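Local coordinates for shikimate kinase (Aquifex aeolicus, PDB 2PT5), which probably catalyses the ATP-dependent phosphorylation of the 3-hydroxyl group of shikimate, a step on the pathway to chorismate, at residues 28-33 with 73-78. Residues are numbered along the deposited sequence; the frame is centred on the assembly and turned at random.
Sequences FYDVDE and VISTGG
F28 meets V73 and S75 with its ring, on the sheet side that also carries D30; S75 OG approaches the ring obliquely. CG stands anti to the backbone N (chi1 166°), beside the carbonyl carbon. The ring atom CD1 meets V73 CG1 at 3.9 Å, and CZ comes to 3.2 Å from S75 OG. The F28 side chain also touches S14 and S21 of helix 13-24. Y29 holds the strands together by its backbone: its N donates to V73 O at 2.9 Å, and its O accepts from S75 N at 2.8 Å. Its side chain lies on the other side of the sheet, with I74. D30 ends the strand and N-caps helix 31-39. Its two carboxylate oxygens do separate work. OD1 accepts from S75 OG through its anti lone pair, at 2.6 Å. OD2 accepts from E33 N, 35° out of the carboxylate plane. D30 N in turn donates to E33 OE2, reaching it from above the E33 carboxylate plane; the two bonds form a capping box. An alanine here would probably leave S75 OG and E33 N without these carboxylate acceptors. V31 N continues the pairing with a nearly straight bond to S75 O (3.0 Å, 173°). Its CG2 packs on I74 CG2 at 3.8 Å. D32 brings OD1 to 3.7 Å from G77 CA. T76 O, just before G77, accepts from K13 NZ of the P-loop. Strands 28-30 and 72-75 are parallel neighbours at one edge of the five-stranded sheet, in the 2-3-1-4-5 order of the shikimate kinase P-loop fold. Just past their C-terminal ends lie D32 and G78, both predicted to bind the substrate.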
loop_
_atom_site.group_PDB
_atom_site.type_symbol
_atom_site.label_atom_id
_atom_site.label_comp_id
_atom_site.label_asym_id
_atom_site.label_seq_id
_atom_site.Cartn_x
_atom_site.Cartn_y
_atom_site.Cartn_z
ATOM N N PHE A 28 2.256 3.215 13.266
ATOM C CA PHE A 28 2.147 3.116 11.825
ATOM C C PHE A 28 3.493 2.726 11.240
ATOM O O PHE A 28 4.548 3.167 11.707
ATOM C CB PHE A 28 1.713 4.446 11.212
ATOM C CG PHE A 28 1.901 4.502 9.724
ATOM C CD1 PHE A 28 1.116 3.721 8.880
ATOM C CD2 PHE A 28 2.913 5.279 9.173
ATOM C CE1 PHE A 28 1.346 3.710 7.503
ATOM C CE2 PHE A 28 3.150 5.278 7.794
ATOM C CZ PHE A 28 2.370 4.493 6.961
ATOM N N TYR A 29 3.453 1.896 10.212
ATOM C CA TYR A 29 4.667 1.458 9.541
ATOM C C TYR A 29 4.386 1.319 8.053
ATOM O O TYR A 29 3.300 0.893 7.648
ATOM C CB TYR A 29 5.138 0.111 10.098
ATOM C CG TYR A 29 5.811 0.209 11.438
ATOM C CD1 TYR A 29 7.118 0.671 11.541
ATOM C CD2 TYR A 29 5.129 -0.115 12.612
ATOM C CE1 TYR A 29 7.732 0.817 12.776
ATOM C CE2 TYR A 29 5.737 0.029 13.861
ATOM C CZ TYR A 29 7.038 0.498 13.931
ATOM O OH TYR A 29 7.652 0.673 15.146
ATOM N N ASP A 30 5.374 1.699 7.254
ATOM C CA ASP A 30 5.286 1.599 5.809
ATOM C C ASP A 30 6.356 0.606 5.384
ATOM O O ASP A 30 7.534 0.807 5.665
ATOM C CB ASP A 30 5.561 2.944 5.151
ATOM C CG ASP A 30 5.682 2.825 3.645
ATOM O OD1 ASP A 30 4.666 2.530 2.987
ATOM O OD2 ASP A 30 6.799 3.002 3.127
ATOM N N VAL A 31 5.951 -0.463 4.709
ATOM C CA VAL A 31 6.900 -1.495 4.292
ATOM C C VAL A 31 8.104 -0.969 3.516
ATOM O O VAL A 31 9.240 -1.200 3.914
ATOM C CB VAL A 31 6.208 -2.573 3.441
ATOM C CG1 VAL A 31 7.241 -3.599 2.955
ATOM C CG2 VAL A 31 5.100 -3.242 4.264
ATOM N N ASP A 32 7.862 -0.264 2.412
ATOM C CA ASP A 32 8.968 0.254 1.615
ATOM C C ASP A 32 9.959 1.066 2.439
ATOM O O ASP A 32 11.175 0.922 2.268
ATOM C CB ASP A 32 8.439 1.092 0.452
ATOM C CG ASP A 32 7.948 0.234 -0.716
ATOM O OD1 ASP A 32 7.390 0.809 -1.676
ATOM O OD2 ASP A 32 8.126 -1.006 -0.681
ATOM N N GLU A 33 9.452 1.916 3.332
ATOM C CA GLU A 33 10.338 2.735 4.163
ATOM C C GLU A 33 11.152 1.841 5.106
ATOM O O GLU A 33 12.319 2.117 5.379
ATOM C CB GLU A 33 9.523 3.771 4.955
ATOM C CG GLU A 33 9.532 3.587 6.459
ATOM C CD GLU A 33 8.338 4.242 7.145
ATOM O OE1 GLU A 33 8.024 5.412 6.818
ATOM O OE2 GLU A 33 7.722 3.578 8.018
ATOM N N VAL A 73 -0.806 -0.282 12.005
ATOM C CA VAL A 73 -1.343 0.061 10.696
ATOM C C VAL A 73 -0.127 -0.051 9.804
ATOM O O VAL A 73 0.905 0.589 10.057
ATOM C CB VAL A 73 -1.866 1.496 10.633
ATOM C CG1 VAL A 73 -2.321 1.819 9.212
ATOM C CG2 VAL A 73 -3.008 1.678 11.616
ATOM N N ILE A 74 -0.231 -0.881 8.775
ATOM C CA ILE A 74 0.874 -1.087 7.855
ATOM C C ILE A 74 0.469 -0.704 6.440
ATOM O O ILE A 74 -0.502 -1.250 5.912
ATOM C CB ILE A 74 1.299 -2.566 7.846
ATOM C CG1 ILE A 74 1.836 -2.964 9.221
ATOM C CG2 ILE A 74 2.335 -2.809 6.775
ATOM C CD1 ILE A 74 1.937 -4.468 9.399
ATOM N N SER A 75 1.199 0.241 5.842
ATOM C CA SER A 75 0.942 0.652 4.466
ATOM C C SER A 75 1.867 -0.231 3.631
ATOM O O SER A 75 2.982 -0.538 4.054
ATOM C CB SER A 75 1.277 2.138 4.253
ATOM O OG SER A 75 2.626 2.418 4.596
ATOM N N THR A 76 1.397 -0.660 2.466
ATOM C CA THR A 76 2.184 -1.538 1.603
ATOM C C THR A 76 2.591 -0.859 0.294
ATOM O O THR A 76 2.021 0.160 -0.092
ATOM C CB THR A 76 1.388 -2.820 1.275
ATOM O OG1 THR A 76 0.187 -2.469 0.573
ATOM C CG2 THR A 76 1.005 -3.555 2.558
ATOM N N GLY A 77 3.581 -1.422 -0.385
ATOM C CA GLY A 77 4.024 -0.840 -1.644
ATOM C C GLY A 77 3.081 -1.213 -2.770
ATOM O O GLY A 77 2.219 -2.069 -2.590
ATOM N N GLY A 78 3.238 -0.581 -3.932
ATOM C CA GLY A 78 2.366 -0.880 -5.059
ATOM C C GLY A 78 2.300 -2.355 -5.427
ATOM O O GLY A 78 1.213 -2.927 -5.562
#